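Side-chain contacts in probable starch synthase 4, chloroplastic/amyloplastic (Arabidopsis thaliana, PDB 6GNE), which belongs to the starch synthases, two-domain proteins of the GT-B fold, and holds ADP and a glycan in this structure: residues Lys374-Glu377 / Ala378-His381; Ile392-Ile395 / Phe396-Cys399; Gln361-Lys364 / Ser365-His368; Ser304-Ser307 / Arg308-Leu311; Tyr112-Gln115 / Asp116-Arg119. All blocks are in the same frame, centred on the assembly; numbering follows the deposited sequence.

Interaction 1: Lys374-Glu377 / Ala378-His381; sequences KYDE and ALSH. With ADP (adenosine-5'-diphosphate), chain F.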
# COMPACT_ATOMS: atom_id res chain seq x y z
N LYS A 374 -8.80 1.10 15.90
CA LYS A 374 -7.64 0.24 16.04
C LYS A 374 -7.27 -0.42 14.69
O LYS A 374 -8.07 -0.43 13.78
CB LYS A 374 -7.90 -0.87 17.08
CG LYS A 374 -9.03 -1.82 16.68
CD LYS A 374 -9.44 -2.75 17.81
CE LYS A 374 -10.30 -3.86 17.25
NZ LYS A 374 -10.72 -4.78 18.32
N TYR A 375 -6.05 -0.94 14.60
CA TYR A 375 -5.60 -1.79 13.50
C TYR A 375 -6.02 -3.21 13.87
O TYR A 375 -5.68 -3.64 14.93
CB TYR A 375 -4.06 -1.72 13.30
CG TYR A 375 -3.67 -2.45 12.06
CD1 TYR A 375 -3.80 -1.84 10.80
CD2 TYR A 375 -3.28 -3.81 12.11
CE1 TYR A 375 -3.52 -2.53 9.62
CE2 TYR A 375 -3.01 -4.51 10.94
CZ TYR A 375 -3.13 -3.86 9.70
OH TYR A 375 -2.86 -4.54 8.52
N ASP A 376 -6.78 -3.90 13.03
CA ASP A 376 -7.14 -5.31 13.29
C ASP A 376 -7.37 -6.07 11.98
O ASP A 376 -8.36 -5.86 11.28
CB ASP A 376 -8.38 -5.38 14.19
CG ASP A 376 -8.70 -6.79 14.67
OD1 ASP A 376 -8.49 -7.78 13.95
OD2 ASP A 376 -9.22 -6.92 15.79
N GLU A 377 -6.46 -7.00 11.70
CA GLU A 377 -6.46 -7.77 10.47
C GLU A 377 -7.66 -8.69 10.37
O GLU A 377 -8.43 -8.64 9.42
CB GLU A 377 -5.17 -8.60 10.33
CG GLU A 377 -4.89 -8.96 8.87
CD GLU A 377 -3.91 -10.11 8.64
OE1 GLU A 377 -3.79 -10.47 7.45
OE2 GLU A 377 -3.28 -10.64 9.60
N ALA A 378 -7.82 -9.53 11.37
CA ALA A 378 -8.94 -10.47 11.38
C ALA A 378 -10.26 -9.71 11.08
O ALA A 378 -11.01 -10.08 10.18
CB ALA A 378 -9.00 -11.20 12.73
N LEU A 379 -10.50 -8.64 11.82
CA LEU A 379 -11.75 -7.88 11.70
C LEU A 379 -12.00 -7.27 10.33
O LEU A 379 -13.15 -7.29 9.84
CB LEU A 379 -11.84 -6.77 12.76
CG LEU A 379 -12.90 -7.03 13.82
CD1 LEU A 379 -12.81 -5.93 14.88
CD2 LEU A 379 -14.31 -7.08 13.21
N SER A 380 -10.94 -6.75 9.70
CA SER A 380 -11.06 -6.23 8.34
C SER A 380 -11.63 -7.24 7.37
O SER A 380 -12.54 -6.93 6.61
CB SER A 380 -9.74 -5.65 7.81
OG SER A 380 -8.81 -6.63 7.52
N HIS A 381 -11.14 -8.48 7.42
CA HIS A 381 -11.73 -9.54 6.62
C HIS A 381 -13.25 -9.62 6.78
O HIS A 381 -13.96 -9.57 5.79
CB HIS A 381 -11.07 -10.89 6.88
CG HIS A 381 -9.71 -11.03 6.27
ND1 HIS A 381 -9.50 -11.65 5.06
CD2 HIS A 381 -8.49 -10.62 6.69
CE1 HIS A 381 -8.21 -11.62 4.77
NE2 HIS A 381 -7.58 -11.00 5.74
PB ADP F . -2.85 3.05 2.37
O1B ADP F . -1.64 2.42 1.73
O2B ADP F . -3.12 2.68 3.80
O3B ADP F . -2.83 4.55 2.19
PA ADP F . -4.24 1.18 0.68
O1A ADP F . -5.68 1.07 0.28
O2A ADP F . -3.26 1.16 -0.46
O3A ADP F . -4.13 2.52 1.57
O5' ADP F . -3.82 -0.01 1.68
C5' ADP F . -4.50 -0.24 2.92
C4' ADP F . -4.34 -1.67 3.47
O4' ADP F . -4.29 -1.63 4.91
C3' ADP F . -5.52 -2.57 3.17
O3' ADP F . -5.08 -3.91 3.17
C2' ADP F . -6.44 -2.36 4.34
O2' ADP F . -7.33 -3.44 4.55
C1' ADP F . -5.45 -2.26 5.46
N9 ADP F . -5.91 -1.44 6.60
C8 ADP F . -5.95 -0.10 6.68
N7 ADP F . -6.39 0.29 7.90
C5 ADP F . -6.63 -0.81 8.63
C6 ADP F . -7.13 -1.12 10.01
N6 ADP F . -7.46 -0.12 10.86
N1 ADP F . -7.23 -2.44 10.35
C2 ADP F . -6.91 -3.42 9.48
N3 ADP F . -6.47 -3.20 8.23
C4 ADP F . -6.32 -1.95 7.76
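Asp376 OD1 accepts the backbone N-H of Leu379 at 3.1 Å in an almost straight bond (176°), which identifies Asp376 as the N-cap of the helix that begins at Glu377. The donor comes from above the carboxylate, 59° out of its plane. Leu379 CB also packs 3.7 Å from Asp376 CG. Leu379 CD1 comes to 4.0 Å from Lys374 CE where the two side chains cross at about a right angle, and Lys374 NZ keeps a long salt bridge to Asp376 OD2. The cap depends on a torsion that swings CG beside the carbonyl carbon, away from N (chi1 -172°): the carboxylate serves the helix while the Asp376 N-H donates to ADP N1 at 3.1 Å. Inside the first turn, Ser380 OG donates to Glu377 O at 2.8 Å, in the carbonyl plane and on a lone pair. That oxygen also takes a weak bond from His381 N and sits at the edge of the His381 ring; ND1 of this ring is bonded to Asp274. ADP N6 donates to Lys374 O at 3.0 Å, and the Tyr375 ring turns one face to the adenine, ADP C2 lying 3.5 Å above the ring plane, offset toward the rim. A capped helix start whose preceding loop reads the adenine edge through its backbone forms part of the adenine-binding side of the GT-B nucleotide pocket, from the C-terminal Rossmann-like domain.

Interaction 2: Ile392-Ile395 / Phe396-Cys399; sequences IPSI and FEPC. With AC1 (4,6-dideoxy-4-{[(1S,4R,5S,6S)-4,5,6-trihydroxy-3-(hydroxymethyl)cyclohex-2-en-1-yl]amino}-alpha-D-glucopyranose), chain C.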
# COMPACT_ATOMS: atom_id res chain seq x y z
N ILE A 392 -14.61 5.19 0.12
CA ILE A 392 -13.22 5.66 -0.05
C ILE A 392 -13.31 7.10 -0.58
O ILE A 392 -13.12 7.39 -1.77
CB ILE A 392 -12.35 4.79 -1.05
CG1 ILE A 392 -12.86 3.36 -1.18
CG2 ILE A 392 -10.88 4.75 -0.63
CD1 ILE A 392 -14.11 3.20 -2.02
N PRO A 393 -13.60 8.04 0.30
CA PRO A 393 -13.79 9.40 -0.16
C PRO A 393 -12.50 10.22 -0.08
O PRO A 393 -12.48 11.31 0.53
CB PRO A 393 -14.84 9.91 0.82
CG PRO A 393 -14.40 9.28 2.08
CD PRO A 393 -14.03 7.88 1.68
N SER A 394 -11.44 9.72 -0.72
CA SER A 394 -10.07 10.25 -0.51
C SER A 394 -9.87 11.63 -1.13
O SER A 394 -10.42 11.94 -2.20
CB SER A 394 -9.03 9.27 -1.06
OG SER A 394 -9.22 7.96 -0.53
N ILE A 395 -9.10 12.47 -0.44
CA ILE A 395 -8.67 13.76 -1.01
C ILE A 395 -7.72 13.48 -2.18
O ILE A 395 -7.84 14.09 -3.23
CB ILE A 395 -8.01 14.66 0.07
CG1 ILE A 395 -8.98 14.93 1.24
CG2 ILE A 395 -7.53 15.99 -0.53
CD1 ILE A 395 -10.35 15.43 0.85
N PHE A 396 -6.81 12.54 -1.99
CA PHE A 396 -5.99 11.97 -3.09
C PHE A 396 -5.65 10.50 -2.78
O PHE A 396 -5.67 10.10 -1.64
CB PHE A 396 -4.70 12.81 -3.35
CG PHE A 396 -3.64 12.64 -2.28
CD1 PHE A 396 -3.67 13.42 -1.11
CD2 PHE A 396 -2.61 11.70 -2.43
CE1 PHE A 396 -2.71 13.27 -0.12
CE2 PHE A 396 -1.64 11.55 -1.45
CZ PHE A 396 -1.70 12.34 -0.29
N GLU A 397 -5.34 9.72 -3.79
CA GLU A 397 -5.16 8.31 -3.59
C GLU A 397 -4.28 7.73 -4.73
O GLU A 397 -4.78 7.46 -5.83
CB GLU A 397 -6.52 7.61 -3.51
CG GLU A 397 -6.48 6.22 -2.93
CD GLU A 397 -6.13 6.19 -1.46
OE1 GLU A 397 -5.08 5.65 -1.13
OE2 GLU A 397 -6.88 6.69 -0.61
N PRO A 398 -2.97 7.55 -4.46
CA PRO A 398 -2.03 7.00 -5.42
C PRO A 398 -2.54 5.75 -6.11
O PRO A 398 -2.46 5.64 -7.32
CB PRO A 398 -0.82 6.68 -4.55
CG PRO A 398 -0.83 7.73 -3.48
CD PRO A 398 -2.29 7.97 -3.21
N CYS A 399 -3.08 4.82 -5.31
CA CYS A 399 -3.81 3.70 -5.85
C CYS A 399 -5.04 3.35 -5.01
O CYS A 399 -6.18 3.49 -5.47
CB CYS A 399 -2.94 2.48 -6.01
SG CYS A 399 -3.82 1.08 -6.77
C1 AC1 C . 3.90 4.49 3.91
O2 AC1 C . 5.32 5.28 2.11
C2 AC1 C . 4.15 4.49 2.40
C4A AC1 C . -1.28 2.98 -2.34
C3 AC1 C . 2.91 4.96 1.62
O3 AC1 C . 3.23 4.87 0.22
C4 AC1 C . 1.70 4.11 1.99
N4A AC1 C . 0.47 4.42 1.25
C5 AC1 C . 1.52 4.27 3.51
O5 AC1 C . 2.68 3.78 4.18
C6 AC1 C . 0.36 3.48 4.07
C1B AC1 C . 0.32 4.28 -0.21
C2B AC1 C . -0.95 4.95 -0.78
O2B AC1 C . -1.64 5.79 0.17
C3B AC1 C . -1.95 3.98 -1.41
O3B AC1 C . -2.81 4.76 -2.24
O4 AC1 C . -2.26 2.06 -2.81
C5B AC1 C . -0.14 2.28 -1.68
C7B AC1 C . 0.54 2.85 -0.67
C6B AC1 C . 0.31 0.93 -2.18
O6B AC1 C . 0.78 1.03 -3.53
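Glu397 and Ser394 meet in the loop that leaves the end of strand 389-392, in the C-terminal Rossmann-like domain of the GT-B fold, on the side facing the glycan pocket, which residues of both domains line. Glu397 CB packs 3.9 Å from Ser394 CB. Beyond it the chain bends, because CG points opposite the backbone N while chi2 is 68°, and this bend brings the carboxylate between the serine and the ligand. CG lies 4.0 Å from both Ser394 OG and AC1 O3B; beyond CD the two oxygens go to different partners. OE2 receives the Ser394 hydroxyl at 2.7 Å on its anti lone pair, the one away from OE1. The other oxygen, OE1, accepts from AC1 O3B at 2.7 Å and also forms a salt bridge with Lys322. Ser394 therefore acts as a second-shell residue: its bond should limit rotation of the group that meets AC1. Leu421 of helix 419-424 touches both side chains, while Ser394 O is held by Arg416. The approach to Ser394 is itself bent, Pro393 being the centre of an inverse gamma turn with a weak Ser394 N to Ile392 O bond. Phe396 turns away and has a cation-pi partner in Lys244. Besides donating to Glu397, AC1 O3B accepts a bond from Cys399 N, 3.1 Å long with an N-H...O angle of 171°.

Interaction 3: Gln361-Lys364 / Ser365-His368; sequences QQFK and SHDH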
# COMPACT_ATOMS: atom_id res chain seq x y z
N GLN A 361 -17.87 7.14 21.46
CA GLN A 361 -18.62 7.19 22.72
C GLN A 361 -20.11 7.50 22.56
O GLN A 361 -20.99 6.89 23.20
CB GLN A 361 -18.06 8.33 23.63
CG GLN A 361 -17.16 7.90 24.78
CD GLN A 361 -15.73 7.56 24.35
OE1 GLN A 361 -14.79 8.35 24.57
NE2 GLN A 361 -15.55 6.40 23.68
N GLN A 362 -20.35 8.48 21.69
CA GLN A 362 -21.70 8.86 21.25
C GLN A 362 -22.55 7.63 20.80
O GLN A 362 -23.77 7.60 21.01
CB GLN A 362 -21.57 9.89 20.11
CG GLN A 362 -22.73 10.86 19.97
CD GLN A 362 -22.38 12.08 19.12
OE1 GLN A 362 -21.92 13.08 19.62
NE2 GLN A 362 -22.60 11.98 17.83
N PHE A 363 -21.88 6.62 20.21
CA PHE A 363 -22.51 5.40 19.69
C PHE A 363 -22.09 4.07 20.39
O PHE A 363 -22.27 3.00 19.81
CB PHE A 363 -22.23 5.29 18.17
CG PHE A 363 -22.84 6.42 17.33
CD1 PHE A 363 -24.22 6.55 17.18
CD2 PHE A 363 -22.04 7.32 16.65
CE1 PHE A 363 -24.77 7.59 16.43
CE2 PHE A 363 -22.58 8.33 15.87
CZ PHE A 363 -23.94 8.49 15.79
N LYS A 364 -21.59 4.13 21.63
CA LYS A 364 -21.04 2.93 22.37
C LYS A 364 -21.72 1.59 22.06
O LYS A 364 -21.06 0.62 21.60
CB LYS A 364 -21.13 3.14 23.90
CG LYS A 364 -20.02 3.92 24.59
CD LYS A 364 -20.39 4.13 26.07
CE LYS A 364 -19.70 5.33 26.70
NZ LYS A 364 -18.25 5.10 26.93
N SER A 365 -23.03 1.54 22.35
CA SER A 365 -23.87 0.36 22.07
C SER A 365 -25.12 0.76 21.29
O SER A 365 -26.23 0.34 21.61
CB SER A 365 -24.23 -0.37 23.36
OG SER A 365 -24.86 0.51 24.24
N HIS A 366 -24.93 1.60 20.28
CA HIS A 366 -25.99 1.95 19.34
C HIS A 366 -26.30 0.74 18.46
O HIS A 366 -25.42 -0.07 18.14
CB HIS A 366 -25.57 3.12 18.42
CG HIS A 366 -26.72 3.83 17.77
ND1 HIS A 366 -27.02 3.67 16.43
CD2 HIS A 366 -27.64 4.69 18.26
CE1 HIS A 366 -28.07 4.40 16.13
NE2 HIS A 366 -28.46 5.05 17.21
N ASP A 367 -27.56 0.64 18.06
CA ASP A 367 -27.99 -0.45 17.22
C ASP A 367 -27.41 -0.47 15.80
O ASP A 367 -27.37 -1.53 15.18
CB ASP A 367 -29.52 -0.45 17.09
CG ASP A 367 -30.22 -0.91 18.32
OD1 ASP A 367 -29.59 -1.26 19.34
OD2 ASP A 367 -31.47 -0.87 18.25
N HIS A 368 -27.00 0.69 15.27
CA HIS A 368 -26.67 0.85 13.85
C HIS A 368 -25.27 1.42 13.55
O HIS A 368 -24.87 1.42 12.41
CB HIS A 368 -27.76 1.71 13.18
CG HIS A 368 -29.15 1.23 13.44
ND1 HIS A 368 -29.82 0.37 12.61
CD2 HIS A 368 -29.99 1.48 14.48
CE1 HIS A 368 -31.02 0.11 13.11
NE2 HIS A 368 -31.14 0.78 14.25
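The N-H of His366 reaches the carbonyl O of Phe363 at 3.0 Å, in a bond that is nearly straight at the hydrogen (174°). This link from the fourth residue back to the first closes a tight beta turn through Lys364 and Ser365, with the CA atoms of Phe363 and His366 4.9 Å apart. Just before it, Lys364 N donates to Gln361 O at 3.2 Å. The turn sets the Phe363 and His366 side chains next to each other, pointing the same way, and the rings form a T-shaped pair. Phe363 directs its edge at the imidazole: CD1 lies 3.7 Å from His366 CG, over one face and offset toward the rim, with the planes at 74° and the centroids 5.2 Å apart. His366 can offer that face because its chi1 of -161° carries the ring to the carbonyl side of the residue. The same ring also accepts from the chain after it, ND1 taking the His368 N-H at 3.2 Å with the donor far out of the ring plane. Leu335 of helix 324-336 touches both side chains, and Ile331 adds to the burial of Phe363. His366 O is bonded to Arg370. The arrangement is a helix-to-strand turn, joining helix 350-362 to the outermost strand 369-372 of the parallel sheet in a Rossmann-like domain.

Interaction 4: Ser304-Ser307 / Arg308-Leu311; sequences SAES and RRPL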
# COMPACT_ATOMS: atom_id res chain seq x y z
N SER A 304 -30.21 -6.65 13.97
CA SER A 304 -30.54 -7.41 12.77
C SER A 304 -32.05 -7.57 12.64
O SER A 304 -32.50 -8.34 11.82
CB SER A 304 -29.80 -8.76 12.77
OG SER A 304 -30.19 -9.54 13.87
N ALA A 305 -32.81 -6.80 13.40
CA ALA A 305 -34.28 -6.82 13.31
C ALA A 305 -34.80 -6.62 11.90
O ALA A 305 -35.77 -7.26 11.53
CB ALA A 305 -34.92 -5.78 14.19
N GLU A 306 -34.20 -5.69 11.15
CA GLU A 306 -34.63 -5.44 9.76
C GLU A 306 -33.72 -6.18 8.75
O GLU A 306 -32.49 -6.23 8.89
CB GLU A 306 -34.69 -3.95 9.41
CG GLU A 306 -35.52 -3.09 10.37
CD GLU A 306 -34.87 -1.73 10.63
OE1 GLU A 306 -34.90 -1.23 11.77
OE2 GLU A 306 -34.23 -1.19 9.68
N SER A 307 -34.39 -6.78 7.76
CA SER A 307 -33.78 -7.20 6.49
C SER A 307 -33.75 -5.96 5.56
O SER A 307 -34.60 -5.03 5.70
CB SER A 307 -34.60 -8.34 5.85
OG SER A 307 -35.99 -8.14 6.09
N ARG A 308 -32.78 -5.94 4.66
CA ARG A 308 -32.59 -4.78 3.76
C ARG A 308 -32.29 -3.43 4.44
O ARG A 308 -32.72 -2.38 3.98
CB ARG A 308 -33.80 -4.66 2.80
CG ARG A 308 -33.75 -5.70 1.69
CD ARG A 308 -32.93 -5.20 0.50
NE ARG A 308 -31.81 -6.09 0.20
CZ ARG A 308 -30.95 -5.90 -0.78
NH1 ARG A 308 -29.94 -6.75 -0.90
NH2 ARG A 308 -31.02 -4.86 -1.58
N ARG A 309 -31.47 -3.47 5.47
CA ARG A 309 -30.80 -2.28 5.95
C ARG A 309 -29.34 -2.40 5.46
O ARG A 309 -28.65 -3.34 5.83
CB ARG A 309 -30.90 -2.20 7.47
CG ARG A 309 -30.55 -0.85 8.01
CD ARG A 309 -30.75 -0.71 9.51
NE ARG A 309 -31.90 0.12 9.86
CZ ARG A 309 -31.89 1.43 10.18
NH1 ARG A 309 -33.04 2.00 10.50
NH2 ARG A 309 -30.78 2.18 10.23
N PRO A 310 -28.89 -1.48 4.59
CA PRO A 310 -27.53 -1.59 4.05
C PRO A 310 -26.46 -1.28 5.12
O PRO A 310 -26.59 -0.31 5.87
CB PRO A 310 -27.52 -0.56 2.93
CG PRO A 310 -28.48 0.47 3.37
CD PRO A 310 -29.56 -0.27 4.10
N LEU A 311 -25.44 -2.13 5.19
CA LEU A 311 -24.30 -1.95 6.07
C LEU A 311 -23.19 -1.28 5.28
O LEU A 311 -22.71 -1.82 4.30
CB LEU A 311 -23.81 -3.30 6.61
CG LEU A 311 -22.60 -3.27 7.54
CD1 LEU A 311 -22.97 -2.61 8.86
CD2 LEU A 311 -22.12 -4.69 7.81
O HOH W 1 -30.73 -6.35 6.70
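Between Glu306 and Arg309 the chain reverses through an extended Ser307 and an Arg308 whose backbone lies in the left-handed helical region. The turn is bridged by solvent: water 1 donates to Glu306 O at 2.8 Å and accepts from Arg309 N at 3.2 Å, joining the two main-chain groups across the bend. On top of this frame the side chains of Glu306 and Arg309 both head across the turn and form a salt bridge. Arg309 NE donates to Glu306 OE2 at 2.7 Å, almost straight at 173°, with the oxygen in the guanidinium plane. NE lies on the syn side of OE2 but 28° out of the carboxylate plane. NH1 remains 3.5 Å from that same OE2; the bond that the geometry supports is the one from NE, and the steep angle between the two planes is not that of a two-bond, side-on pair. The Arg309 chain runs straight as far as CD and bends at chi3 (-108°), which turns NE to the glutamate while NH2 makes a weak bond to Gly339 O. Arg308 leads away to a cation-pi contact with Tyr462. This is a surface turn of a Rossmann-like alpha/beta domain, connecting helix 287-300 with strand 311-317, the first in sequence and lying inside the six-stranded parallel sheet.

Interaction 5: Tyr112-Gln115 / Asp116-Arg119; sequences YGEQ and DDFR. With GLC (alpha-D-glucopyranose), chain B.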
# COMPACT_ATOMS: atom_id res chain seq x y z
N TYR A 112 7.27 2.77 11.64
CA TYR A 112 7.60 4.13 11.22
C TYR A 112 7.34 5.11 12.35
O TYR A 112 6.68 4.78 13.32
CB TYR A 112 6.74 4.57 10.06
CG TYR A 112 6.77 3.70 8.83
CD1 TYR A 112 7.97 3.26 8.29
CD2 TYR A 112 5.59 3.36 8.17
CE1 TYR A 112 8.00 2.50 7.14
CE2 TYR A 112 5.60 2.59 7.03
CZ TYR A 112 6.82 2.15 6.50
OH TYR A 112 6.85 1.39 5.35
N GLY A 113 7.88 6.31 12.18
CA GLY A 113 7.55 7.45 13.02
C GLY A 113 8.55 7.82 14.08
O GLY A 113 8.25 8.65 14.93
N GLU A 114 9.75 7.25 14.04
CA GLU A 114 10.81 7.66 14.95
C GLU A 114 11.44 8.97 14.44
O GLU A 114 11.42 9.27 13.25
CB GLU A 114 11.87 6.56 15.06
CG GLU A 114 11.35 5.22 15.58
CD GLU A 114 10.95 5.25 17.05
OE1 GLU A 114 11.85 5.35 17.90
OE2 GLU A 114 9.74 5.14 17.37
N GLN A 115 12.03 9.72 15.37
CA GLN A 115 12.66 11.00 15.05
C GLN A 115 13.87 10.82 14.12
O GLN A 115 14.17 11.69 13.32
CB GLN A 115 13.05 11.77 16.35
CG GLN A 115 13.14 13.30 16.23
CD GLN A 115 11.81 14.01 15.77
OE1 GLN A 115 10.69 13.43 15.79
NE2 GLN A 115 11.95 15.27 15.35
N ASP A 116 14.53 9.68 14.20
CA ASP A 116 15.67 9.39 13.33
C ASP A 116 15.33 8.40 12.19
O ASP A 116 16.17 7.61 11.82
CB ASP A 116 16.86 8.91 14.19
CG ASP A 116 16.59 7.57 14.90
OD1 ASP A 116 15.41 7.20 15.09
OD2 ASP A 116 17.57 6.88 15.25
N ASP A 117 14.12 8.46 11.63
CA ASP A 117 13.75 7.55 10.51
C ASP A 117 14.76 7.57 9.36
O ASP A 117 15.08 6.52 8.79
CB ASP A 117 12.34 7.85 9.94
CG ASP A 117 11.21 7.14 10.69
OD1 ASP A 117 11.46 6.31 11.58
OD2 ASP A 117 10.06 7.40 10.35
N PHE A 118 15.27 8.76 9.04
CA PHE A 118 16.22 8.94 7.96
C PHE A 118 17.45 8.03 8.15
O PHE A 118 17.89 7.32 7.23
CB PHE A 118 16.64 10.42 7.85
CG PHE A 118 17.37 10.74 6.59
CD1 PHE A 118 18.72 10.44 6.45
CD2 PHE A 118 16.70 11.31 5.51
CE1 PHE A 118 19.38 10.71 5.28
CE2 PHE A 118 17.35 11.57 4.31
CZ PHE A 118 18.71 11.27 4.21
N ARG A 119 18.00 8.08 9.37
CA ARG A 119 19.16 7.28 9.71
C ARG A 119 18.81 5.79 9.70
O ARG A 119 19.55 4.98 9.11
CB ARG A 119 19.73 7.72 11.06
CG ARG A 119 20.46 9.05 11.00
CD ARG A 119 20.76 9.64 12.39
NE ARG A 119 21.49 8.72 13.26
CZ ARG A 119 22.79 8.40 13.12
NH1 ARG A 119 23.33 7.55 13.99
NH2 ARG A 119 23.53 8.88 12.13
C1 GLC B . 5.52 7.75 7.76
C2 GLC B . 6.43 7.07 6.75
C3 GLC B . 5.72 6.90 5.41
C4 GLC B . 4.47 6.06 5.64
C5 GLC B . 3.57 6.80 6.63
C6 GLC B . 2.34 5.97 6.96
O2 GLC B . 7.64 7.82 6.62
O3 GLC B . 6.55 6.25 4.46
O4 GLC B . 3.79 5.82 4.41
O5 GLC B . 4.28 7.04 7.85
O6 GLC B . 1.63 6.59 8.04
O HOH W 2 15.02 11.32 10.81
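Asp117 turns its carboxylate back along the chain and takes two successive backbone N-H groups, those of Gly113 and Glu114, one on each oxygen. It does so from the first turn of helix 117-134 in the N-terminal, starch synthase domain of the GT-B fold. Gly113 N meets OD2 at 3.0 Å and 157°, on the syn lone pair, whereas the bond from Glu114 N to OD1 is weak, 3.1 Å long and only 133° at the hydrogen. A chi1 of -86° puts the Asp117 carboxylate beside its own backbone N, back over the turn it follows. OD1 has a further partner in Arg120, a salt bridge that should help to offset its charge. The turn itself, Glu114 to Asp117, is of type I and is closed by Asp117 N to Glu114 O at 3.3 Å. Water 2 continues the link, donating to Gln115 O at 2.7 Å and accepting from Phe118 N. Asp116 occupies the N-cap position without making a capping bond; its OD1 instead joins Glu114 OE1 in salt bridges to Arg108, whose positive charge probably makes the proximity of the two acids tolerable. Gly113 has a positive phi. Fixing Gly113 N places the chain right after Tyr112, a residue of the glycan pocket. The Tyr112 hydroxyl is bonded to Glu18, and alpha-D-glucopyranose lies over one face of its ring, offset toward the rim, with C4 of the sugar 3.9 Å from Tyr112 CD2.

In the fold
The nucleotide and glycan sites organise three of the contacts. Interaction 1 holds the adenine end of ADP, and interaction 2 meets the AC1 unit of the glycan; their centres are 20 Å apart and their nearest atoms about 13 Å, within one domain. Interaction 5 approaches the glycan from the other domain, its centre 25 Å from that of interaction 2, so the sugar chain is contacted from both halves of the protein. Interactions 3 and 4 make no contact with the ligands; their centres are 19 and 23 Å from that of interaction 1. They touch one another, His368 ND1 coming to 3.1 Å from Arg309 NH2, where the turns leading into strands 369-372 and 311-317 pack together.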